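Side-chain contacts in pyocyanin demethylase (Mycobacterium fortuitum subsp. fortuitum DSM 46621 = ATCC 6841, PDB 5K21), which demethylates the Pseudomonas aeruginosa pigment pyocyanin by a tautomerizing reaction, a degradation that inhibits biofilms of that bacterium: residues Ser43-Leu46 with Lys51-Gly54; Cys60-Val65 with Pro70-Glu75; Ala87-Pro92 with Phe98-Thr103; His93-Phe98 with Ser119-Pro124. One frame throughout, in Å; residues are numbered along the deposited sequence.

Interaction 1: Ser43-Leu46 with Lys51-Gly54; sequences SDIL and KQVG
Gln52 lays its side chain past the carbonyl oxygen of Leu46 and across Ile45, meeting the isoleucine at about a right angle. Its CB sits 3.9 Å from the Leu46 carbonyl O. One bond further, CG, anti to its own backbone N (chi1 171°), passes the same oxygen at 3.6 Å. The amide carbon CD then comes to 3.8 Å from Ile45 CG2. OE1 grazes that methyl too, while NE2 reaches the other branch, 3.5 Å from Ile45 CD1. NE2 also turns back on its own strand and donates to Gly54 O over 3.1 Å, a bond that holds the amide's orientation. That oxygen takes a second proton from Leu46 N at 2.9 Å, the two donors standing above opposite faces of its carbonyl plane.

The strands are neighbours in a hairpin of the antiparallel barrel, and here the pairing slips: Val53 and Gly54 both face Leu46, a classic beta bulge. Leu46 O accepts from Val53 N at 2.8 Å, and only weakly from Gly54 N. Val53 CG2 also touches this carbonyl, close to Leu46 O and C. On the opposite side of the sheet from Gln52, Leu46 turns its branched end toward Val19, Ile78 and Tyr128, with its CD1 near the bare backbone of Gly54.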
loop_
_atom_site.group_PDB
_atom_site.type_symbol
_atom_site.label_atom_id
_atom_site.label_comp_id
_atom_site.label_asym_id
_atom_site.label_seq_id
_atom_site.Cartn_x
_atom_site.Cartn_y
_atom_site.Cartn_z
ATOM N N SER B 43 -1.139 11.492 -9.691
ATOM C CA SER B 43 -1.799 10.838 -10.806
ATOM C C SER B 43 -1.095 11.286 -12.071
ATOM O O SER B 43 -0.513 12.376 -12.118
ATOM C CB SER B 43 -3.302 11.176 -10.887
ATOM O OG SER B 43 -3.532 12.581 -10.889
ATOM N N ASP B 44 -1.160 10.440 -13.094
ATOM C CA ASP B 44 -0.511 10.696 -14.371
ATOM C C ASP B 44 -1.449 10.313 -15.505
ATOM O O ASP B 44 -2.351 9.489 -15.344
ATOM C CB ASP B 44 0.788 9.904 -14.525
ATOM C CG ASP B 44 1.765 10.149 -13.385
ATOM O OD1 ASP B 44 2.505 11.148 -13.449
ATOM O OD2 ASP B 44 1.769 9.358 -12.420
ATOM N N ILE B 45 -1.212 10.933 -16.658
ATOM C CA ILE B 45 -1.823 10.551 -17.928
ATOM C C ILE B 45 -0.812 9.714 -18.700
ATOM O O ILE B 45 0.354 10.106 -18.836
ATOM C CB ILE B 45 -2.233 11.789 -18.744
ATOM C CG1 ILE B 45 -3.294 12.612 -18.013
ATOM C CG2 ILE B 45 -2.721 11.390 -20.129
ATOM C CD1 ILE B 45 -4.625 11.927 -17.929
ATOM N N LEU B 46 -1.240 8.563 -19.203
ATOM C CA LEU B 46 -0.347 7.673 -19.940
ATOM C C LEU B 46 -0.694 7.712 -21.415
ATOM O O LEU B 46 -1.874 7.673 -21.782
ATOM C CB LEU B 46 -0.456 6.241 -19.423
ATOM C CG LEU B 46 -0.327 6.121 -17.910
ATOM C CD1 LEU B 46 -0.629 4.688 -17.442
ATOM C CD2 LEU B 46 1.048 6.545 -17.469
ATOM N N LYS B 51 -1.297 9.183 -28.347
ATOM C CA LYS B 51 -2.674 8.909 -27.953
ATOM C C LYS B 51 -2.719 8.461 -26.497
ATOM O O LYS B 51 -1.886 7.654 -26.059
ATOM C CB LYS B 51 -3.312 7.835 -28.842
ATOM C CG LYS B 51 -3.157 8.078 -30.342
ATOM C CD LYS B 51 -3.704 6.900 -31.141
ATOM C CE LYS B 51 -3.242 6.937 -32.591
ATOM N NZ LYS B 51 -3.617 5.694 -33.325
ATOM N N GLN B 52 -3.671 9.003 -25.736
ATOM C CA GLN B 52 -3.840 8.556 -24.364
ATOM C C GLN B 52 -4.240 7.088 -24.361
ATOM O O GLN B 52 -5.062 6.649 -25.177
ATOM C CB GLN B 52 -4.894 9.371 -23.624
ATOM C CG GLN B 52 -5.225 8.765 -22.242
ATOM C CD GLN B 52 -5.882 9.774 -21.344
ATOM O OE1 GLN B 52 -6.314 10.818 -21.819
ATOM N NE2 GLN B 52 -5.939 9.486 -20.032
ATOM N N VAL B 53 -3.582 6.315 -23.507
ATOM C CA VAL B 53 -3.901 4.903 -23.332
ATOM C C VAL B 53 -4.367 4.574 -21.927
ATOM O O VAL B 53 -4.821 3.446 -21.693
ATOM C CB VAL B 53 -2.710 4.002 -23.721
ATOM C CG1 VAL B 53 -2.345 4.247 -25.193
ATOM C CG2 VAL B 53 -1.518 4.224 -22.785
ATOM N N GLY B 54 -4.290 5.512 -20.993
ATOM C CA GLY B 54 -4.737 5.244 -19.641
ATOM C C GLY B 54 -4.228 6.307 -18.681
ATOM O O GLY B 54 -3.890 7.423 -19.078
#

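Interaction 2: Cys60-Val65 with Pro70-Glu75; sequences CFFTNV and PMTYCE. With 6QF (phenazin-1-ol), chain F.
Cys60 and Cys74 both hold SG anti to their own carbonyl carbon (chi1 -70° and -65°), which swings the two sulfurs together into a cross-strand disulfide whose S-S torsion is 113°. The cysteines are a non-hydrogen-bonded antiparallel pair, with CA atoms only 4.1 Å apart. Next along this face, Thr72 sets CG2 squarely over the ring of Phe62 in a CH-pi contact, 3.6 Å from the centroid, while Pro70 CB meets the edge of that ring.

Phe61 and Tyr73 occupy the other face. Their rings run side by side, nearly parallel but slid apart with little overlap, and Phe61 CD1 touches Tyr73 CD2 at 3.5 Å. Phe61 N to Tyr73 O, at 2.7 Å, and the return bond hold their backbones. Further on, Thr63 and Asn64 both face Met71 in a classic beta bulge, where Asn64 ND2 is hydrogen-bonded to Ser43 of a neighbouring subunit.

The disulfide lines the phenazin-1-ol pocket: Cys60 SG lies 3.3 Å from ring nitrogen N8, and Cys74 SG 3.7 Å from C15. A disulfide sulfur has no proton to offer N8; the approach is a close nonbonded contact, and the covalent link ties the two strands together where they line the pocket.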
loop_
_atom_site.group_PDB
_atom_site.type_symbol
_atom_site.label_atom_id
_atom_site.label_comp_id
_atom_site.label_asym_id
_atom_site.label_seq_id
_atom_site.Cartn_x
_atom_site.Cartn_y
_atom_site.Cartn_z
ATOM N N CYS B 60 3.880 7.851 -2.628
ATOM C CA CYS B 60 5.248 7.607 -2.192
ATOM C C CYS B 60 5.403 8.121 -0.774
ATOM O O CYS B 60 4.922 9.209 -0.451
ATOM C CB CYS B 60 6.262 8.297 -3.102
ATOM S SG CYS B 60 6.369 7.558 -4.760
ATOM N N PHE B 61 6.045 7.311 0.063
ATOM C CA PHE B 61 6.322 7.635 1.459
ATOM C C PHE B 61 7.828 7.701 1.650
ATOM O O PHE B 61 8.530 6.741 1.320
ATOM C CB PHE B 61 5.731 6.571 2.383
ATOM C CG PHE B 61 4.296 6.251 2.095
ATOM C CD1 PHE B 61 3.955 5.284 1.164
ATOM C CD2 PHE B 61 3.289 6.925 2.745
ATOM C CE1 PHE B 61 2.605 5.011 0.878
ATOM C CE2 PHE B 61 1.953 6.660 2.477
ATOM C CZ PHE B 61 1.612 5.690 1.549
ATOM N N PHE B 62 8.317 8.821 2.185
ATOM C CA PHE B 62 9.742 8.999 2.452
ATOM C C PHE B 62 10.086 8.254 3.742
ATOM O O PHE B 62 9.762 8.694 4.847
ATOM C CB PHE B 62 10.063 10.492 2.511
ATOM C CG PHE B 62 9.983 11.172 1.170
ATOM C CD1 PHE B 62 8.752 11.497 0.610
ATOM C CD2 PHE B 62 11.136 11.483 0.463
ATOM C CE1 PHE B 62 8.661 12.106 -0.627
ATOM C CE2 PHE B 62 11.055 12.106 -0.784
ATOM C CZ PHE B 62 9.806 12.417 -1.329
ATOM N N THR B 63 10.751 7.114 3.606
ATOM C CA THR B 63 11.067 6.271 4.749
ATOM C C THR B 63 12.395 6.634 5.380
ATOM O O THR B 63 12.616 6.339 6.552
ATOM C CB THR B 63 11.092 4.799 4.309
ATOM O OG1 THR B 63 12.013 4.650 3.226
ATOM C CG2 THR B 63 9.718 4.364 3.846
ATOM N N ASN B 64 13.280 7.275 4.633
ATOM C CA ASN B 64 14.600 7.603 5.142
ATOM C C ASN B 64 15.130 8.745 4.294
ATOM O O ASN B 64 15.111 8.662 3.061
ATOM C CB ASN B 64 15.539 6.394 5.089
ATOM C CG ASN B 64 16.798 6.617 5.891
ATOM O OD1 ASN B 64 17.716 7.282 5.441
ATOM N ND2 ASN B 64 16.812 6.128 7.119
ATOM N N VAL B 65 15.539 9.824 4.945
ATOM C CA VAL B 65 16.062 10.992 4.254
ATOM C C VAL B 65 17.402 11.345 4.878
ATOM O O VAL B 65 17.481 11.631 6.077
ATOM C CB VAL B 65 15.102 12.194 4.320
ATOM C CG1 VAL B 65 15.719 13.405 3.600
ATOM C CG2 VAL B 65 13.747 11.847 3.689
ATOM N N PRO B 70 17.417 10.263 -0.378
ATOM C CA PRO B 70 16.054 10.133 0.145
ATOM C C PRO B 70 15.378 8.882 -0.390
ATOM O O PRO B 70 15.139 8.774 -1.595
ATOM C CB PRO B 70 15.368 11.409 -0.352
ATOM C CG PRO B 70 16.058 11.721 -1.640
ATOM C CD PRO B 70 17.459 11.132 -1.567
ATOM N N MET B 71 15.096 7.924 0.488
ATOM C CA MET B 71 14.452 6.671 0.118
ATOM C C MET B 71 12.942 6.813 0.201
ATOM O O MET B 71 12.416 7.372 1.170
ATOM C CB MET B 71 14.891 5.535 1.046
ATOM C CG MET B 71 16.347 5.107 0.923
ATOM S SD MET B 71 16.701 4.151 -0.560
ATOM C CE MET B 71 15.602 2.749 -0.377
ATOM N N THR B 72 12.240 6.290 -0.808
ATOM C CA THR B 72 10.785 6.268 -0.796
ATOM C C THR B 72 10.286 4.855 -0.999
ATOM O O THR B 72 10.832 4.089 -1.810
ATOM C CB THR B 72 10.098 7.122 -1.895
ATOM O OG1 THR B 72 10.601 6.766 -3.186
ATOM C CG2 THR B 72 10.254 8.605 -1.641
ATOM N N TYR B 73 9.228 4.545 -0.263
ATOM C CA TYR B 73 8.357 3.423 -0.550
ATOM C C TYR B 73 7.225 3.943 -1.427
ATOM O O TYR B 73 6.493 4.852 -1.017
ATOM C CB TYR B 73 7.835 2.816 0.749
ATOM C CG TYR B 73 6.647 1.925 0.550
ATOM C CD1 TYR B 73 6.678 0.905 -0.386
ATOM C CD2 TYR B 73 5.494 2.092 1.301
ATOM C CE1 TYR B 73 5.588 0.090 -0.588
ATOM C CE2 TYR B 73 4.394 1.270 1.109
ATOM C CZ TYR B 73 4.456 0.269 0.168
ATOM O OH TYR B 73 3.376 -0.561 -0.039
ATOM N N CYS B 74 7.117 3.416 -2.649
ATOM C CA CYS B 74 6.112 3.871 -3.604
ATOM C C CYS B 74 5.202 2.726 -4.014
ATOM O O CYS B 74 5.643 1.574 -4.164
ATOM C CB CYS B 74 6.738 4.454 -4.860
ATOM S SG CYS B 74 7.679 5.935 -4.593
ATOM N N GLU B 75 3.931 3.067 -4.165
ATOM C CA GLU B 75 2.896 2.187 -4.684
ATOM C C GLU B 75 2.239 2.877 -5.868
ATOM O O GLU B 75 1.913 4.068 -5.797
ATOM C CB GLU B 75 1.824 1.876 -3.626
ATOM C CG GLU B 75 2.180 0.825 -2.595
ATOM C CD GLU B 75 1.977 -0.606 -3.104
ATOM O OE1 GLU B 75 1.640 -0.794 -4.303
ATOM O OE2 GLU B 75 2.126 -1.543 -2.292
HETATM C C4 6QF F . 6.186 10.498 -7.938
HETATM C C5 6QF F . 6.258 11.688 -7.064
HETATM C C6 6QF F . 5.754 12.899 -7.428
HETATM C C10 6QF F . 5.930 8.421 -9.725
HETATM C C13 6QF F . 6.328 6.058 -10.256
HETATM C C15 6QF F . 7.079 6.910 -8.159
HETATM C C1 6QF F . 5.113 13.051 -8.702
HETATM C C2 6QF F . 5.017 12.001 -9.533
HETATM C C3 6QF F . 5.534 10.672 -9.218
HETATM N N7 6QF F . 5.427 9.635 -10.078
HETATM N N8 6QF F . 6.697 9.287 -7.584
HETATM C C9 6QF F . 6.574 8.239 -8.456
HETATM C C11 6QF F . 5.842 7.257 -10.593
HETATM C C14 6QF F . 6.969 5.876 -8.998
HETATM O O19 6QF F . 6.866 11.517 -5.874
#

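Interaction 3: Ala87-Pro92 with Phe98-Thr103; sequences ARSLTP and FTMAIT. With 6QF (phenazin-1-ol), chain F.
Ala101 N gives its proton to Arg88 O at 2.8 Å, and Arg88 N answers with a bond of 2.9 Å to Ala101 O. This reciprocal pair is the hydrogen-bonded step of an antiparallel hairpin in the eight-stranded barrel, of the allene oxide cyclase-like kind. From there toward Thr91 and Phe98 the two strands draw apart, and side chains rather than backbone bonds take over the contact.

Met100 fills the middle of the contact. Its CG passes Ser89 CB at 3.7 Å, and the extended chi2 (-176°) carries SD to 3.8 Å from C14 of the bound phenazin-1-ol. A bend beyond it (chi3 73°) brings the methyl CE to 3.5 Å from Ser89 OG. Ala87 packs its methyl beside Met100 CB on this ligand-facing side.

Arg88 leaves from the other side of the sheet. Its aliphatic part crosses Thr103 at about a right angle, with Thr103 CG2 lying 3.8 Å from Arg88 CD. The guanidinium group then reaches beyond the barrel, where NH2 is hydrogen-bonded to Thr77 OG1 of a neighbouring subunit.

At the splayed end Thr91 and Phe98 also cross nearly perpendicularly, Thr91 OG1 approaching Phe98 CD2 obliquely at 3.6 Å. Phe98 CG stands between its own backbone N and carbonyl carbon (chi1 60°), which sends the ring in toward the ligand. It arrives edge on: C14 of phenazin-1-ol lies in the plane of the ring, 3.4 Å from Phe98 CZ.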
loop_
_atom_site.group_PDB
_atom_site.type_symbol
_atom_site.label_atom_id
_atom_site.label_comp_id
_atom_site.label_asym_id
_atom_site.label_seq_id
_atom_site.Cartn_x
_atom_site.Cartn_y
_atom_site.Cartn_z
ATOM N N ALA B 87 2.346 -1.920 -9.095
ATOM C CA ALA B 87 3.785 -1.895 -8.927
ATOM C C ALA B 87 4.143 -1.256 -7.594
ATOM O O ALA B 87 3.394 -0.442 -7.046
ATOM C CB ALA B 87 4.459 -1.126 -10.062
ATOM N N ARG B 88 5.323 -1.610 -7.094
ATOM C CA ARG B 88 5.802 -1.030 -5.846
ATOM C C ARG B 88 7.321 -0.986 -5.872
ATOM O O ARG B 88 7.974 -1.761 -6.574
ATOM C CB ARG B 88 5.318 -1.812 -4.624
ATOM C CG ARG B 88 5.875 -3.227 -4.553
ATOM C CD ARG B 88 5.220 -3.994 -3.426
ATOM N NE ARG B 88 5.720 -3.603 -2.108
ATOM C CZ ARG B 88 5.055 -3.793 -0.978
ATOM N NH1 ARG B 88 3.839 -4.332 -1.005
ATOM N NH2 ARG B 88 5.589 -3.436 0.184
ATOM N N SER B 89 7.880 -0.058 -5.100
ATOM C CA SER B 89 9.318 0.118 -5.052
ATOM C C SER B 89 9.726 0.607 -3.669
ATOM O O SER B 89 8.928 1.194 -2.928
ATOM C CB SER B 89 9.825 1.097 -6.115
ATOM O OG SER B 89 9.187 2.365 -6.024
ATOM N N LEU B 90 10.977 0.307 -3.322
ATOM C CA LEU B 90 11.667 0.936 -2.199
ATOM C C LEU B 90 13.033 1.333 -2.749
ATOM O O LEU B 90 13.935 0.492 -2.855
ATOM C CB LEU B 90 11.783 -0.000 -1.004
ATOM C CG LEU B 90 12.555 0.583 0.188
ATOM C CD1 LEU B 90 11.743 1.703 0.831
ATOM C CD2 LEU B 90 12.877 -0.477 1.224
ATOM N N THR B 91 13.177 2.582 -3.161
ATOM C CA THR B 91 14.368 2.987 -3.907
ATOM C C THR B 91 14.678 4.413 -3.548
ATOM O O THR B 91 13.828 5.137 -3.015
ATOM C CB THR B 91 14.149 2.893 -5.424
ATOM O OG1 THR B 91 13.141 3.840 -5.800
ATOM C CG2 THR B 91 13.696 1.513 -5.859
ATOM N N PRO B 92 15.875 4.888 -3.872
ATOM C CA PRO B 92 16.117 6.327 -3.834
ATOM C C PRO B 92 15.100 7.059 -4.695
ATOM O O PRO B 92 14.673 6.569 -5.742
ATOM C CB PRO B 92 17.544 6.465 -4.377
ATOM C CG PRO B 92 18.193 5.140 -4.069
ATOM C CD PRO B 92 17.092 4.125 -4.215
ATOM N N PHE B 98 14.687 4.420 -11.777
ATOM C CA PHE B 98 14.529 3.407 -10.747
ATOM C C PHE B 98 13.519 2.381 -11.221
ATOM O O PHE B 98 12.668 2.665 -12.069
ATOM C CB PHE B 98 14.095 4.001 -9.397
ATOM C CG PHE B 98 12.785 4.738 -9.454
ATOM C CD1 PHE B 98 12.738 6.049 -9.890
ATOM C CD2 PHE B 98 11.612 4.116 -9.073
ATOM C CE1 PHE B 98 11.523 6.740 -9.935
ATOM C CE2 PHE B 98 10.384 4.801 -9.121
ATOM C CZ PHE B 98 10.357 6.106 -9.554
ATOM N N THR B 99 13.645 1.176 -10.685
ATOM C CA THR B 99 12.872 0.033 -11.134
ATOM C C THR B 99 11.964 -0.431 -10.009
ATOM O O THR B 99 12.415 -0.661 -8.881
ATOM C CB THR B 99 13.784 -1.090 -11.605
ATOM O OG1 THR B 99 14.520 -0.635 -12.748
ATOM C CG2 THR B 99 12.965 -2.332 -11.987
ATOM N N MET B 100 10.694 -0.552 -10.329
ATOM C CA MET B 100 9.643 -1.027 -9.449
ATOM C C MET B 100 9.347 -2.476 -9.776
ATOM O O MET B 100 9.586 -2.939 -10.898
ATOM C CB MET B 100 8.358 -0.203 -9.619
ATOM C CG MET B 100 8.553 1.300 -9.612
ATOM S SD MET B 100 6.971 2.173 -9.695
ATOM C CE MET B 100 6.343 1.878 -8.045
ATOM N N ALA B 101 8.877 -3.201 -8.777
ATOM C CA ALA B 101 8.422 -4.562 -8.971
ATOM C C ALA B 101 6.962 -4.516 -9.382
ATOM O O ALA B 101 6.156 -3.843 -8.737
ATOM C CB ALA B 101 8.598 -5.389 -7.697
ATOM N N ILE B 102 6.629 -5.205 -10.473
ATOM C CA ILE B 102 5.227 -5.404 -10.814
ATOM C C ILE B 102 4.738 -6.601 -10.021
ATOM O O ILE B 102 5.270 -7.707 -10.171
ATOM C CB ILE B 102 5.042 -5.628 -12.321
ATOM C CG1 ILE B 102 5.314 -4.330 -13.079
ATOM C CG2 ILE B 102 3.625 -6.128 -12.606
ATOM C CD1 ILE B 102 5.319 -4.508 -14.595
ATOM N N THR B 103 3.723 -6.382 -9.175
ATOM C CA THR B 103 3.260 -7.423 -8.264
ATOM C C THR B 103 1.986 -8.113 -8.718
ATOM O O THR B 103 1.646 -9.164 -8.168
ATOM C CB THR B 103 3.012 -6.855 -6.869
ATOM O OG1 THR B 103 2.029 -5.832 -6.974
ATOM C CG2 THR B 103 4.291 -6.287 -6.269
HETATM C C4 6QF F . 6.186 10.498 -7.938
HETATM C C5 6QF F . 6.258 11.688 -7.064
HETATM C C6 6QF F . 5.754 12.899 -7.428
HETATM C C10 6QF F . 5.930 8.421 -9.725
HETATM C C13 6QF F . 6.328 6.058 -10.256
HETATM C C15 6QF F . 7.079 6.910 -8.159
HETATM C C1 6QF F . 5.113 13.051 -8.702
HETATM C C2 6QF F . 5.017 12.001 -9.533
HETATM C C3 6QF F . 5.534 10.672 -9.218
HETATM N N7 6QF F . 5.427 9.635 -10.078
HETATM N N8 6QF F . 6.697 9.287 -7.584
HETATM C C9 6QF F . 6.574 8.239 -8.456
HETATM C C11 6QF F . 5.842 7.257 -10.593
HETATM C C14 6QF F . 6.969 5.876 -8.998
HETATM O O19 6QF F . 6.866 11.517 -5.874
#

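Interaction 4: His93-Phe98 with Ser119-Pro124; sequences HTLAPF and SGVATP. With 6QF (phenazin-1-ol), chain F.
Val121 carries the apolar side of this contact, bringing its CG1 methyl up to the Thr94 carbonyl oxygen, 3.6 Å away. It is put there by a first torsion of 71°, which stands CG1 between the backbone N and the carbonyl carbon. Leu95 CD2 lies 3.9 Å from Val121 O and makes a looser apolar touch with CG1. Another loose touch joins Pro97 CB to Ser119 CB, at 4.4 Å.

The polar link between the two loops runs through water. One molecule donates to Leu95 O at 2.9 Å and accepts from Gly120 N at the same length, thus bridging the two backbones. A second also donates to Leu95 O, with a weak bond to Val121 O, and the carbonyl of Leu95 is in this way gripped twice.

Each loop is braced from within as well. Thr94 OG1 accepts from Ala96 N at 3.2 Å, an ST turn. On the other side, Gly120 to Thr123 form a type II beta turn, with Val121 and Ala122 at its two central positions.

The hydrogen bond to the ligand from these loops comes from His93 NE2, which donates to O19 of phenazin-1-ol at 2.9 Å, with that oxygen near the plane of the ring. His93 holds CG anti to its backbone N (chi1 -168°), which carries the imidazole to the ligand; the imidazole and the ring of Phe62 pack edge-to-face. Asp40 also binds the ligand by a hydrogen bond. The arrangement is that of inter-strand loops meeting at a barrel mouth, where they border a ligand pocket.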
loop_
_atom_site.group_PDB
_atom_site.type_symbol
_atom_site.label_atom_id
_atom_site.label_comp_id
_atom_site.label_asym_id
_atom_site.label_seq_id
_atom_site.Cartn_x
_atom_site.Cartn_y
_atom_site.Cartn_z
ATOM N N HIS B 93 14.695 8.232 -4.229
ATOM C CA HIS B 93 13.704 9.048 -4.911
ATOM C C HIS B 93 14.424 10.267 -5.475
ATOM O O HIS B 93 14.352 11.380 -4.947
ATOM C CB HIS B 93 12.575 9.428 -3.955
ATOM C CG HIS B 93 11.378 10.018 -4.633
ATOM N ND1 HIS B 93 11.161 11.376 -4.716
ATOM C CD2 HIS B 93 10.327 9.429 -5.255
ATOM C CE1 HIS B 93 10.030 11.599 -5.362
ATOM N NE2 HIS B 93 9.505 10.434 -5.700
ATOM N N THR B 94 15.178 10.011 -6.537
ATOM C CA THR B 94 16.010 10.984 -7.221
ATOM C C THR B 94 15.624 10.993 -8.694
ATOM O O THR B 94 14.737 10.259 -9.126
ATOM C CB THR B 94 17.496 10.642 -7.052
ATOM O OG1 THR B 94 17.809 9.486 -7.838
ATOM C CG2 THR B 94 17.825 10.359 -5.598
ATOM N N LEU B 95 16.303 11.824 -9.478
ATOM C CA LEU B 95 16.043 11.863 -10.914
ATOM C C LEU B 95 16.570 10.632 -11.653
ATOM O O LEU B 95 16.220 10.440 -12.821
ATOM C CB LEU B 95 16.612 13.148 -11.512
ATOM C CG LEU B 95 16.217 14.409 -10.735
ATOM C CD1 LEU B 95 16.811 15.651 -11.369
ATOM C CD2 LEU B 95 14.696 14.530 -10.613
ATOM N N ALA B 96 17.413 9.821 -11.026
ATOM C CA ALA B 96 17.933 8.635 -11.688
ATOM C C ALA B 96 16.812 7.641 -11.994
ATOM O O ALA B 96 15.808 7.579 -11.283
ATOM C CB ALA B 96 18.981 7.945 -10.824
ATOM N N PRO B 97 16.959 6.846 -13.044
ATOM C CA PRO B 97 15.971 5.797 -13.293
ATOM C C PRO B 97 15.887 4.881 -12.085
ATOM O O PRO B 97 16.887 4.607 -11.422
ATOM C CB PRO B 97 16.529 5.051 -14.512
ATOM C CG PRO B 97 17.563 5.931 -15.098
ATOM C CD PRO B 97 18.082 6.799 -13.998
ATOM N N PHE B 98 14.687 4.420 -11.777
ATOM C CA PHE B 98 14.529 3.407 -10.747
ATOM C C PHE B 98 13.519 2.381 -11.221
ATOM O O PHE B 98 12.668 2.665 -12.069
ATOM C CB PHE B 98 14.095 4.001 -9.397
ATOM C CG PHE B 98 12.785 4.738 -9.454
ATOM C CD1 PHE B 98 12.738 6.049 -9.890
ATOM C CD2 PHE B 98 11.612 4.116 -9.073
ATOM C CE1 PHE B 98 11.523 6.740 -9.935
ATOM C CE2 PHE B 98 10.384 4.801 -9.121
ATOM C CZ PHE B 98 10.357 6.106 -9.554
ATOM N N SER B 119 11.969 6.375 -15.866
ATOM C CA SER B 119 13.060 7.215 -16.322
ATOM C C SER B 119 12.535 8.617 -16.596
ATOM O O SER B 119 11.365 8.807 -16.949
ATOM C CB SER B 119 13.741 6.618 -17.568
ATOM O OG SER B 119 12.829 6.519 -18.638
ATOM N N GLY B 120 13.397 9.599 -16.362
ATOM C CA GLY B 120 13.058 10.992 -16.585
ATOM C C GLY B 120 11.962 11.492 -15.676
ATOM O O GLY B 120 11.185 12.371 -16.070
ATOM N N VAL B 121 11.883 10.959 -14.455
ATOM C CA VAL B 121 10.816 11.351 -13.550
ATOM C C VAL B 121 10.892 12.859 -13.350
ATOM O O VAL B 121 11.980 13.437 -13.229
ATOM C CB VAL B 121 10.922 10.579 -12.223
ATOM C CG1 VAL B 121 12.128 11.053 -11.405
ATOM C CG2 VAL B 121 9.621 10.679 -11.433
ATOM N N ALA B 122 9.731 13.509 -13.356
ATOM C CA ALA B 122 9.642 14.957 -13.187
ATOM C C ALA B 122 10.332 15.705 -14.327
ATOM O O ALA B 122 10.882 16.790 -14.130
ATOM C CB ALA B 122 10.214 15.394 -11.837
ATOM N N THR B 123 10.323 15.127 -15.520
ATOM C CA THR B 123 10.714 15.804 -16.746
ATOM C C THR B 123 9.587 15.623 -17.747
ATOM O O THR B 123 8.707 14.775 -17.558
ATOM C CB THR B 123 12.020 15.251 -17.343
ATOM O OG1 THR B 123 11.783 13.966 -17.953
ATOM C CG2 THR B 123 13.089 15.121 -16.280
ATOM N N PRO B 124 9.565 16.421 -18.818
ATOM C CA PRO B 124 8.549 16.214 -19.863
ATOM C C PRO B 124 8.684 14.891 -20.596
ATOM O O PRO B 124 7.734 14.488 -21.281
ATOM C CB PRO B 124 8.765 17.402 -20.814
ATOM C CG PRO B 124 10.127 17.933 -20.484
ATOM C CD PRO B 124 10.340 17.655 -19.035
HETATM C C4 6QF F . 6.186 10.498 -7.938
HETATM C C5 6QF F . 6.258 11.688 -7.064
HETATM C C6 6QF F . 5.754 12.899 -7.428
HETATM C C10 6QF F . 5.930 8.421 -9.725
HETATM C C13 6QF F . 6.328 6.058 -10.256
HETATM C C15 6QF F . 7.079 6.910 -8.159
HETATM C C1 6QF F . 5.113 13.051 -8.702
HETATM C C2 6QF F . 5.017 12.001 -9.533
HETATM C C3 6QF F . 5.534 10.672 -9.218
HETATM N N7 6QF F . 5.427 9.635 -10.078
HETATM N N8 6QF F . 6.697 9.287 -7.584
HETATM C C9 6QF F . 6.574 8.239 -8.456
HETATM C C11 6QF F . 5.842 7.257 -10.593
HETATM C C14 6QF F . 6.969 5.876 -8.998
HETATM O O19 6QF F . 6.866 11.517 -5.874
HETATM O O HOH W 1 16.137 9.497 -15.581
HETATM O O HOH W 2 15.116 12.817 -14.472
#

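Interactions 1, 2 and 3 each join sequence-adjacent strands of one antiparallel barrel, whereas interaction 4 brings together two loops. Interactions 2 and 3 are buried and adjoin directly, since Cys74 N and Thr72 N probably bond to Ser89 O and Thr91 O; both touch the ligand and the same neighbouring subunit. Interaction 1 shares strand 51-65 with interaction 2, but lies partly buried on the opposite side of the chain's centre, about 24 Å away between centres. Interaction 4, at the surface, shares Phe98 with interaction 3. Its water bridges contrast with the disulfide of interaction 2, the sulfur and aromatic packing of interaction 3 and the bulged backbone pairing of interaction 1.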